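Local coordinates for teichoic acid biosynthesis protein F (Staphylococcus epidermidis, PDB 3L7I) that takes part in teichoic acid biosynthesis and, in the part modelled, is built of two domains with parallel sheets, as in the GT-B class of glycosyltransferase-like proteins, at residues S477-L482 with S495-D500; M542-W547 with L580-Y585; L343-D348 with Y430-E435. All coordinates share one frame; numbering follows the deposited sequence.

Contact 1 (S477-L482 with S495-D500)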
loop_
_atom_site.group_PDB
_atom_site.type_symbol
_atom_site.label_atom_id
_atom_site.label_comp_id
_atom_site.label_asym_id
_atom_site.label_seq_id
_atom_site.Cartn_x
_atom_site.Cartn_y
_atom_site.Cartn_z
ATOM N N SER A 477 -9.917 -33.538 8.144
ATOM C CA SER A 477 -9.035 -33.394 9.287
ATOM C C SER A 477 -9.674 -32.528 10.375
ATOM O O SER A 477 -9.231 -32.542 11.515
ATOM C CB SER A 477 -7.679 -32.806 8.878
ATOM O OG SER A 477 -7.690 -31.374 8.901
ATOM N N ARG A 478 -10.696 -31.767 10.017
ATOM C CA ARG A 478 -11.333 -30.858 10.957
ATOM C C ARG A 478 -12.554 -31.498 11.649
ATOM O O ARG A 478 -13.087 -30.947 12.612
ATOM C CB ARG A 478 -11.780 -29.568 10.245
ATOM C CG ARG A 478 -10.745 -28.916 9.350
ATOM C CD ARG A 478 -11.226 -27.578 8.831
ATOM N NE ARG A 478 -12.448 -27.683 8.031
ATOM C CZ ARG A 478 -13.187 -26.633 7.672
ATOM N NH1 ARG A 478 -14.289 -26.796 6.954
ATOM N NH2 ARG A 478 -12.819 -25.411 8.051
ATOM N N TRP A 479 -13.008 -32.635 11.123
ATOM C CA TRP A 479 -14.142 -33.336 11.697
ATOM C C TRP A 479 -13.732 -33.965 13.012
ATOM O O TRP A 479 -12.898 -34.870 13.039
ATOM C CB TRP A 479 -14.649 -34.448 10.781
ATOM C CG TRP A 479 -15.164 -34.027 9.437
ATOM C CD1 TRP A 479 -15.447 -32.752 8.994
ATOM C CD2 TRP A 479 -15.492 -34.901 8.368
ATOM N NE1 TRP A 479 -15.911 -32.794 7.698
ATOM C CE2 TRP A 479 -15.946 -34.105 7.295
ATOM C CE3 TRP A 479 -15.455 -36.284 8.216
ATOM C CZ2 TRP A 479 -16.348 -34.649 6.100
ATOM C CZ3 TRP A 479 -15.848 -36.819 7.029
ATOM C CH2 TRP A 479 -16.288 -36.008 5.982
ATOM N N ASP A 480 -14.328 -33.497 14.099
ATOM C CA ASP A 480 -14.000 -34.002 15.416
ATOM C C ASP A 480 -14.754 -35.305 15.647
ATOM O O ASP A 480 -14.229 -36.240 16.246
ATOM C CB ASP A 480 -14.367 -32.954 16.475
ATOM C CG ASP A 480 -13.560 -31.660 16.336
ATOM O OD1 ASP A 480 -12.315 -31.715 16.223
ATOM O OD2 ASP A 480 -14.185 -30.584 16.345
ATOM N N TYR A 481 -15.994 -35.353 15.156
ATOM C CA TYR A 481 -16.823 -36.553 15.197
ATOM C C TYR A 481 -17.352 -36.863 13.796
ATOM O O TYR A 481 -17.684 -35.954 13.043
ATOM C CB TYR A 481 -17.984 -36.354 16.161
ATOM C CG TYR A 481 -17.565 -36.325 17.618
ATOM C CD1 TYR A 481 -16.874 -37.395 18.193
ATOM C CD2 TYR A 481 -17.869 -35.238 18.431
ATOM C CE1 TYR A 481 -16.503 -37.375 19.533
ATOM C CE2 TYR A 481 -17.500 -35.215 19.758
ATOM C CZ TYR A 481 -16.820 -36.282 20.307
ATOM O OH TYR A 481 -16.458 -36.238 21.635
ATOM N N LEU A 482 -17.397 -38.147 13.448
ATOM C CA LEU A 482 -17.960 -38.623 12.197
ATOM C C LEU A 482 -18.915 -39.783 12.473
ATOM O O LEU A 482 -18.558 -40.763 13.146
ATOM C CB LEU A 482 -16.856 -39.093 11.265
ATOM C CG LEU A 482 -17.378 -39.734 9.993
ATOM C CD1 LEU A 482 -18.375 -38.813 9.356
ATOM C CD2 LEU A 482 -16.246 -39.998 9.065
ATOM N N SER A 495 -10.356 -45.313 5.654
ATOM C CA SER A 495 -9.497 -45.182 4.483
ATOM C C SER A 495 -9.840 -43.975 3.589
ATOM O O SER A 495 -8.963 -43.196 3.212
ATOM C CB SER A 495 -9.584 -46.474 3.648
ATOM O OG SER A 495 -9.218 -46.272 2.283
ATOM N N ALA A 496 -11.121 -43.843 3.249
ATOM C CA ALA A 496 -11.591 -42.884 2.248
ATOM C C ALA A 496 -11.565 -41.441 2.735
ATOM O O ALA A 496 -11.510 -40.502 1.928
ATOM C CB ALA A 496 -12.997 -43.251 1.778
ATOM N N PHE A 497 -11.610 -41.269 4.053
ATOM C CA PHE A 497 -11.646 -39.943 4.641
ATOM C C PHE A 497 -10.447 -39.647 5.530
ATOM O O PHE A 497 -10.440 -38.639 6.231
ATOM C CB PHE A 497 -12.917 -39.768 5.475
ATOM C CG PHE A 497 -14.171 -39.618 4.665
ATOM C CD1 PHE A 497 -15.394 -40.062 5.173
ATOM C CD2 PHE A 497 -14.134 -39.034 3.408
ATOM C CE1 PHE A 497 -16.569 -39.919 4.426
ATOM C CE2 PHE A 497 -15.288 -38.889 2.660
ATOM C CZ PHE A 497 -16.507 -39.327 3.160
ATOM N N TRP A 498 -9.441 -40.515 5.511
ATOM C CA TRP A 498 -8.287 -40.343 6.384
ATOM C C TRP A 498 -8.767 -40.127 7.823
ATOM O O TRP A 498 -8.462 -39.090 8.426
ATOM C CB TRP A 498 -7.458 -39.110 5.964
ATOM C CG TRP A 498 -7.033 -39.000 4.499
ATOM C CD1 TRP A 498 -5.886 -39.497 3.929
ATOM C CD2 TRP A 498 -7.736 -38.327 3.444
ATOM N NE1 TRP A 498 -5.852 -39.198 2.593
ATOM C CE2 TRP A 498 -6.967 -38.476 2.267
ATOM C CE3 TRP A 498 -8.948 -37.627 3.378
ATOM C CZ2 TRP A 498 -7.364 -37.951 1.043
ATOM C CZ3 TRP A 498 -9.344 -37.095 2.155
ATOM C CH2 TRP A 498 -8.547 -37.257 1.005
ATOM N N MET A 499 -9.533 -41.062 8.374
ATOM C CA MET A 499 -10.092 -40.869 9.717
ATOM C C MET A 499 -9.517 -41.857 10.724
ATOM O O MET A 499 -9.105 -42.952 10.356
ATOM C CB MET A 499 -11.616 -41.012 9.691
ATOM C CG MET A 499 -12.340 -39.869 9.025
ATOM S SD MET A 499 -12.561 -38.495 10.164
ATOM C CE MET A 499 -12.779 -39.421 11.667
ATOM N N ASP A 500 -9.487 -41.478 11.997
ATOM C CA ASP A 500 -9.149 -42.432 13.042
ATOM C C ASP A 500 -10.439 -43.111 13.462
ATOM O O ASP A 500 -11.485 -42.478 13.454
ATOM C CB ASP A 500 -8.540 -41.728 14.257
ATOM C CG ASP A 500 -7.349 -40.852 13.902
ATOM O OD1 ASP A 500 -6.425 -41.334 13.204
ATOM O OD2 ASP A 500 -7.336 -39.680 14.344
#
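Aromatic packing carries the middle of this contact. Trp479 and Phe497 form a T-shaped (edge-to-face) pair: the six-membered ring of Trp479 turns its edge to the face of Phe497, with centroids 5.2 Å apart and planes at 77°. The touching corner is Trp479 CZ3, which lies 3.8 Å from Phe497 CD1, over the ring but displaced toward its rim. In both residues CG is anti to the carbonyl carbon and beside the backbone N, and both CB atoms head for the opposing segment. At its polar end the indole NE1 donates a hydrogen bond to Glu475, which helps fix the rotation of the ring.

Sulfur makes the second kind of contact. Met499 SD stands 4.1 Å from Trp479 CE3, a Met-aromatic contact in which the sulfur lies obliquely to the ring, 5.4 Å from the centroid of its six-membered part. The Met499 chain, bent at chi2 and chi3, crosses the Trp479 side chain at about a right angle.

All of this belongs to the beta-alpha-beta unit formed by strand 481-484, helix 487-496 and strand 504-506, in a Rossmann-like parallel sheet. Phe497 is where the chain leaves the helix, and Trp498, with a left-handed backbone, turns it so that Met499 packs against Trp479 and Leu482.

Leu482 makes the remaining apolar contacts. Its CG anti to the backbone N (chi1 174°), it presents CD2 to both partners: this methyl is 3.9 Å from Met499 CG and 4.0 Å from Phe497 CD1. No hydrogen bond joins the two segments. Beyond them, Tyr439 meets Trp479 edge-to-face, and Trp443 does the same with Phe497.

Contact 2 (M542-W547 with L580-Y585)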
loop_
_atom_site.group_PDB
_atom_site.type_symbol
_atom_site.label_atom_id
_atom_site.label_comp_id
_atom_site.label_asym_id
_atom_site.label_seq_id
_atom_site.Cartn_x
_atom_site.Cartn_y
_atom_site.Cartn_z
ATOM N N MET A 542 -41.979 -46.821 -4.911
ATOM C CA MET A 542 -41.106 -45.653 -5.067
ATOM C C MET A 542 -39.966 -45.945 -6.015
ATOM O O MET A 542 -39.343 -46.996 -5.938
ATOM C CB MET A 542 -40.521 -45.186 -3.741
ATOM C CG MET A 542 -40.429 -43.671 -3.673
ATOM S SD MET A 542 -39.022 -43.029 -2.753
ATOM C CE MET A 542 -38.558 -44.488 -1.845
ATOM N N TYR A 543 -39.672 -44.998 -6.892
ATOM C CA TYR A 543 -38.643 -45.218 -7.898
ATOM C C TYR A 543 -37.610 -44.118 -7.807
ATOM O O TYR A 543 -37.931 -42.956 -7.986
ATOM C CB TYR A 543 -39.280 -45.228 -9.279
ATOM C CG TYR A 543 -38.317 -45.441 -10.404
ATOM C CD1 TYR A 543 -37.242 -46.304 -10.278
ATOM C CD2 TYR A 543 -38.494 -44.796 -11.610
ATOM C CE1 TYR A 543 -36.354 -46.499 -11.328
ATOM C CE2 TYR A 543 -37.631 -44.986 -12.653
ATOM C CZ TYR A 543 -36.562 -45.835 -12.516
ATOM O OH TYR A 543 -35.714 -46.003 -13.595
ATOM N N ALA A 544 -36.363 -44.452 -7.536
ATOM C CA ALA A 544 -35.381 -43.392 -7.347
ATOM C C ALA A 544 -34.042 -43.748 -7.965
ATOM O O ALA A 544 -33.149 -44.259 -7.294
ATOM C CB ALA A 544 -35.228 -43.096 -5.880
ATOM N N PRO A 545 -33.901 -43.465 -9.259
ATOM C CA PRO A 545 -32.727 -43.793 -10.061
ATOM C C PRO A 545 -31.672 -42.722 -9.908
ATOM O O PRO A 545 -32.016 -41.539 -9.838
ATOM C CB PRO A 545 -33.263 -43.723 -11.495
ATOM C CG PRO A 545 -34.679 -43.179 -11.401
ATOM C CD PRO A 545 -34.898 -42.700 -10.022
ATOM N N THR A 546 -30.400 -43.092 -9.892
ATOM C CA THR A 546 -29.378 -42.045 -9.889
ATOM C C THR A 546 -29.318 -41.284 -11.206
ATOM O O THR A 546 -29.774 -41.766 -12.246
ATOM C CB THR A 546 -27.972 -42.582 -9.632
ATOM O OG1 THR A 546 -27.811 -43.817 -10.336
ATOM C CG2 THR A 546 -27.745 -42.767 -8.145
ATOM N N TRP A 547 -28.707 -40.101 -11.136
ATOM C CA TRP A 547 -28.545 -39.227 -12.285
ATOM C C TRP A 547 -27.517 -39.803 -13.238
ATOM O O TRP A 547 -26.597 -40.507 -12.818
ATOM C CB TRP A 547 -28.146 -37.823 -11.835
ATOM C CG TRP A 547 -27.566 -37.008 -12.928
ATOM C CD1 TRP A 547 -26.275 -37.022 -13.354
ATOM C CD2 TRP A 547 -28.248 -36.072 -13.756
ATOM N NE1 TRP A 547 -26.107 -36.153 -14.391
ATOM C CE2 TRP A 547 -27.309 -35.552 -14.664
ATOM C CE3 TRP A 547 -29.566 -35.626 -13.830
ATOM C CZ2 TRP A 547 -27.632 -34.603 -15.624
ATOM C CZ3 TRP A 547 -29.892 -34.681 -14.787
ATOM C CH2 TRP A 547 -28.928 -34.178 -15.669
ATOM N N LEU A 580 -44.297 -43.525 -6.876
ATOM C CA LEU A 580 -43.661 -42.234 -6.566
ATOM C C LEU A 580 -42.341 -42.078 -7.306
ATOM O O LEU A 580 -41.431 -42.897 -7.129
ATOM C CB LEU A 580 -43.431 -42.075 -5.065
ATOM C CG LEU A 580 -44.631 -42.369 -4.169
ATOM C CD1 LEU A 580 -44.362 -42.045 -2.714
ATOM C CD2 LEU A 580 -45.819 -41.589 -4.685
ATOM N N LEU A 581 -42.236 -41.046 -8.141
ATOM C CA LEU A 581 -41.016 -40.813 -8.908
ATOM C C LEU A 581 -40.124 -39.775 -8.217
ATOM O O LEU A 581 -40.465 -38.580 -8.158
ATOM C CB LEU A 581 -41.341 -40.350 -10.331
ATOM C CG LEU A 581 -42.342 -41.164 -11.145
ATOM C CD1 LEU A 581 -42.575 -40.536 -12.509
ATOM C CD2 LEU A 581 -41.905 -42.618 -11.309
ATOM N N ARG A 582 -38.986 -40.227 -7.697
ATOM C CA ARG A 582 -38.026 -39.331 -7.082
ATOM C C ARG A 582 -36.817 -39.145 -7.982
ATOM O O ARG A 582 -35.876 -39.933 -7.938
ATOM C CB ARG A 582 -37.598 -39.872 -5.719
ATOM C CG ARG A 582 -36.452 -39.085 -5.090
ATOM C CD ARG A 582 -36.635 -38.870 -3.597
ATOM N NE ARG A 582 -37.262 -37.587 -3.352
ATOM C CZ ARG A 582 -36.754 -36.644 -2.570
ATOM N NH1 ARG A 582 -35.620 -36.850 -1.905
ATOM N NH2 ARG A 582 -37.407 -35.499 -2.427
ATOM N N MET A 583 -36.833 -38.086 -8.775
ATOM C CA MET A 583 -35.805 -37.856 -9.786
ATOM C C MET A 583 -34.895 -36.684 -9.458
ATOM O O MET A 583 -35.241 -35.843 -8.643
ATOM C CB MET A 583 -36.491 -37.549 -11.113
ATOM C CG MET A 583 -37.823 -38.249 -11.260
ATOM S SD MET A 583 -37.498 -39.971 -11.633
ATOM C CE MET A 583 -37.049 -39.807 -13.364
ATOM N N HIS A 584 -33.742 -36.621 -10.119
ATOM C CA HIS A 584 -32.884 -35.442 -10.046
ATOM C C HIS A 584 -33.752 -34.244 -10.396
ATOM O O HIS A 584 -34.733 -34.383 -11.127
ATOM C CB HIS A 584 -31.708 -35.543 -11.034
ATOM C CG HIS A 584 -30.728 -34.402 -10.948
ATOM N ND1 HIS A 584 -30.845 -33.258 -11.708
ATOM C CD2 HIS A 584 -29.609 -34.245 -10.199
ATOM C CE1 HIS A 584 -29.844 -32.441 -11.427
ATOM N NE2 HIS A 584 -29.080 -33.017 -10.517
ATOM N N TYR A 585 -33.402 -33.072 -9.879
ATOM C CA TYR A 585 -34.283 -31.926 -10.035
ATOM C C TYR A 585 -34.368 -31.485 -11.490
ATOM O O TYR A 585 -35.384 -30.966 -11.916
ATOM C CB TYR A 585 -33.866 -30.766 -9.123
ATOM C CG TYR A 585 -32.762 -29.900 -9.686
ATOM C CD1 TYR A 585 -33.028 -28.954 -10.674
ATOM C CD2 TYR A 585 -31.455 -30.024 -9.229
ATOM C CE1 TYR A 585 -32.020 -28.162 -11.198
ATOM C CE2 TYR A 585 -30.440 -29.237 -9.745
ATOM C CZ TYR A 585 -30.729 -28.305 -10.730
ATOM O OH TYR A 585 -29.725 -27.514 -11.247
#
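Leu580 O is the best-held polar atom here, held by one hydrogen bond and one weaker CA-H...O contact. Tyr543 N donates the hydrogen bond at 2.8 Å to Leu580 O, arriving nearly along the C=O axis, and Met542 CA adds the CA-H...O contact at 3.5 Å. One step on, Arg582 N bonds to Tyr543 O at 2.9 Å, also nearly along the C=O axis. This alternation is that of parallel strands: Met542 pairs with Leu580 and Tyr543 with Leu581, toward the C-terminal ends of strands 539-543 and 577-581. The crossover between them, through helix 566-573, makes a beta-alpha-beta unit of the second Rossmann-like sheet.

Side chains pair by sheet face. On one, Met542 CG rests 3.7 Å from Leu580 CB; on the other, Leu581 CD2 comes to the edge of the Tyr543 ring at its CD2, while Pro545 CG lies over one face of that ring.

Past the bridged pairs the two segments still run side by side. Met583 SD approaches Pro545 CD at 4.1 Å, and Trp547 meets His584 obliquely, with planes at 49° and Trp547 CE3 over one face of the imidazole, displaced toward its rim. Both aromatic groups have CG anti to the backbone N. His584 is the N-cap of helix 585-588: its ND1 accepts the N-H of Leu586, which helps fix the rotation of the imidazole beside the indole.

Contact 3 (L343-D348 with Y430-E435)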
loop_
_atom_site.group_PDB
_atom_site.type_symbol
_atom_site.label_atom_id
_atom_site.label_comp_id
_atom_site.label_asym_id
_atom_site.label_seq_id
_atom_site.Cartn_x
_atom_site.Cartn_y
_atom_site.Cartn_z
ATOM N N LEU A 343 -10.381 -11.840 9.882
ATOM C CA LEU A 343 -9.546 -10.933 10.659
ATOM C C LEU A 343 -9.829 -10.963 12.137
ATOM O O LEU A 343 -8.910 -10.920 12.949
ATOM C CB LEU A 343 -9.690 -9.487 10.168
ATOM C CG LEU A 343 -8.602 -9.030 9.195
ATOM C CD1 LEU A 343 -8.833 -7.602 8.755
ATOM C CD2 LEU A 343 -7.245 -9.191 9.842
ATOM N N THR A 344 -11.104 -11.010 12.486
ATOM C CA THR A 344 -11.489 -10.810 13.875
ATOM C C THR A 344 -11.858 -12.130 14.522
ATOM O O THR A 344 -12.365 -12.160 15.645
ATOM C CB THR A 344 -12.667 -9.813 14.009
ATOM O OG1 THR A 344 -13.863 -10.401 13.475
ATOM C CG2 THR A 344 -12.358 -8.498 13.275
ATOM N N ASP A 345 -11.609 -13.225 13.818
ATOM C CA ASP A 345 -11.985 -14.517 14.354
ATOM C C ASP A 345 -11.025 -14.938 15.445
ATOM O O ASP A 345 -9.937 -15.410 15.168
ATOM C CB ASP A 345 -12.045 -15.576 13.260
ATOM C CG ASP A 345 -12.552 -16.898 13.778
ATOM O OD1 ASP A 345 -13.459 -16.879 14.641
ATOM O OD2 ASP A 345 -12.037 -17.951 13.335
ATOM N N LYS A 346 -11.445 -14.766 16.688
ATOM C CA LYS A 346 -10.618 -15.070 17.841
ATOM C C LYS A 346 -11.234 -16.241 18.562
ATOM O O LYS A 346 -12.442 -16.427 18.530
ATOM C CB LYS A 346 -10.564 -13.856 18.780
ATOM C CG LYS A 346 -10.578 -12.531 18.027
ATOM C CD LYS A 346 -10.499 -11.289 18.911
ATOM C CE LYS A 346 -10.337 -10.041 18.018
ATOM N NZ LYS A 346 -10.057 -8.799 18.801
ATOM N N GLU A 347 -10.410 -17.028 19.229
ATOM C CA GLU A 347 -10.931 -18.109 20.045
ATOM C C GLU A 347 -11.882 -17.599 21.137
ATOM O O GLU A 347 -12.684 -18.356 21.674
ATOM C CB GLU A 347 -9.786 -18.917 20.648
ATOM C CG GLU A 347 -10.096 -20.394 20.767
ATOM C CD GLU A 347 -8.852 -21.268 20.925
ATOM O OE1 GLU A 347 -8.679 -21.856 22.023
ATOM O OE2 GLU A 347 -8.054 -21.379 19.960
ATOM N N ASP A 348 -11.812 -16.311 21.451
ATOM C CA ASP A 348 -12.661 -15.737 22.501
ATOM C C ASP A 348 -14.112 -15.486 22.074
ATOM O O ASP A 348 -14.944 -15.118 22.898
ATOM C CB ASP A 348 -12.061 -14.424 23.027
ATOM C CG ASP A 348 -11.181 -14.621 24.259
ATOM O OD1 ASP A 348 -11.549 -15.458 25.118
ATOM O OD2 ASP A 348 -10.135 -13.922 24.373
ATOM N N TYR A 430 -12.709 -21.825 3.988
ATOM C CA TYR A 430 -12.501 -20.477 4.499
ATOM C C TYR A 430 -13.146 -20.285 5.881
ATOM O O TYR A 430 -12.858 -19.312 6.558
ATOM C CB TYR A 430 -12.945 -19.385 3.506
ATOM C CG TYR A 430 -14.333 -19.588 2.945
ATOM C CD1 TYR A 430 -15.459 -19.222 3.678
ATOM C CD2 TYR A 430 -14.518 -20.155 1.681
ATOM C CE1 TYR A 430 -16.729 -19.405 3.163
ATOM C CE2 TYR A 430 -15.779 -20.346 1.158
ATOM C CZ TYR A 430 -16.887 -19.978 1.904
ATOM O OH TYR A 430 -18.160 -20.181 1.396
ATOM N N LEU A 431 -14.013 -21.198 6.308
ATOM C CA LEU A 431 -14.489 -21.166 7.694
ATOM C C LEU A 431 -13.412 -21.719 8.626
ATOM O O LEU A 431 -12.680 -22.641 8.257
ATOM C CB LEU A 431 -15.809 -21.917 7.845
ATOM C CG LEU A 431 -16.983 -21.082 7.346
ATOM C CD1 LEU A 431 -18.331 -21.766 7.511
ATOM C CD2 LEU A 431 -16.969 -19.764 8.085
ATOM N N ASN A 432 -13.295 -21.150 9.819
ATOM C CA ASN A 432 -12.195 -21.500 10.724
ATOM C C ASN A 432 -12.597 -22.389 11.879
ATOM O O ASN A 432 -13.172 -21.907 12.859
ATOM C CB ASN A 432 -11.575 -20.234 11.316
ATOM C CG ASN A 432 -10.804 -19.435 10.299
ATOM O OD1 ASN A 432 -10.060 -19.998 9.468
ATOM N ND2 ASN A 432 -10.972 -18.111 10.344
ATOM N N LYS A 433 -12.278 -23.674 11.804
ATOM C CA LYS A 433 -12.645 -24.568 12.900
ATOM C C LYS A 433 -11.578 -24.577 13.983
ATOM O O LYS A 433 -10.540 -25.234 13.844
ATOM C CB LYS A 433 -12.926 -25.989 12.425
ATOM C CG LYS A 433 -13.973 -26.638 13.291
ATOM C CD LYS A 433 -13.471 -27.942 13.873
ATOM C CE LYS A 433 -12.224 -27.781 14.733
ATOM N NZ LYS A 433 -12.267 -28.693 15.901
ATOM N N LYS A 434 -11.825 -23.839 15.058
ATOM C CA LYS A 434 -10.806 -23.669 16.081
ATOM C C LYS A 434 -10.827 -24.808 17.120
ATOM O O LYS A 434 -11.823 -25.556 17.214
ATOM C CB LYS A 434 -10.990 -22.328 16.769
ATOM C CG LYS A 434 -11.625 -21.282 15.915
ATOM C CD LYS A 434 -12.002 -20.124 16.813
ATOM C CE LYS A 434 -12.821 -19.087 16.082
ATOM N NZ LYS A 434 -14.277 -19.388 15.993
ATOM N N GLU A 435 -9.723 -24.920 17.874
ATOM C CA GLU A 435 -9.527 -25.910 18.939
ATOM C C GLU A 435 -10.714 -25.862 19.880
ATOM O O GLU A 435 -11.146 -26.847 20.465
ATOM C CB GLU A 435 -8.287 -25.516 19.736
ATOM C CG GLU A 435 -7.354 -26.651 20.090
ATOM C CD GLU A 435 -6.361 -26.947 18.966
ATOM O OE1 GLU A 435 -5.710 -25.984 18.471
ATOM O OE2 GLU A 435 -6.228 -28.141 18.577
#
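Two flat groups, the carboxylate of Asp345 and the amide of Asn432, lie with their planes only 7° apart as the side chains slide past each other in opposite directions. They are not coplanar, however: Asn432 ND2 comes to Asp345 OD2 from above the carboxylate plane, 27° out of it, and bonds to it at 3.2 Å, a bent hydrogen bond. With CG anti to its backbone N (chi1 -175°), Asp345 carries its carboxylate across to the other segment.

Lys434 reaches the other oxygen tip to tip, its NZ forming a salt bridge to Asp345 OD1 at 3.0 Å, although the place of OD1 is less sure. The lysine chain is extended as far as a bend at chi4, and its CD passes 4.0 Å from Glu347 CA. Ser416, in helix 409-417, backs the pair: its OG bonds to Asp345 OD1 and its O to Lys434 NZ.

The contact joins the chain that follows helix 336-344 to the loop leading into strand 438-441, at the surface of the modelled domain with the seven-stranded sheet. Glu347 OE2 lies 4.1 Å from Glu435 CB, the side chains crossing obliquely, while Glu347 OE2 and Glu435 OE1, of like charge, stay 5.4 Å apart. Lys434 would offset the charge of the Asp345 carboxylate; each would probably help the other stay charged, and Ser416 O beside NZ would further suit an ammonium.

Overall arrangement
Contact 1 is buried core, contact 2 is partly buried and contact 3 lies at the surface, and their chemistry follows: aromatic, sulfur and aliphatic packing in the first, backbone pairing with side-chain packing in the second, a salt bridge and an amide hydrogen bond in the third. Contacts 1 and 2 each join elements of a beta-alpha-beta unit, but in different sheets, their centres 30 Å apart on opposite sides of the chain's centre. Contact 3 lies in loops of the same domain as contact 1, and the two touch: Asp480 OD2 forms a salt bridge with Lys433 NZ at 2.7 Å. Contact 2 touches neither, its nearest atoms about 16 Å from contact 1 and about 19 Å from contact 3.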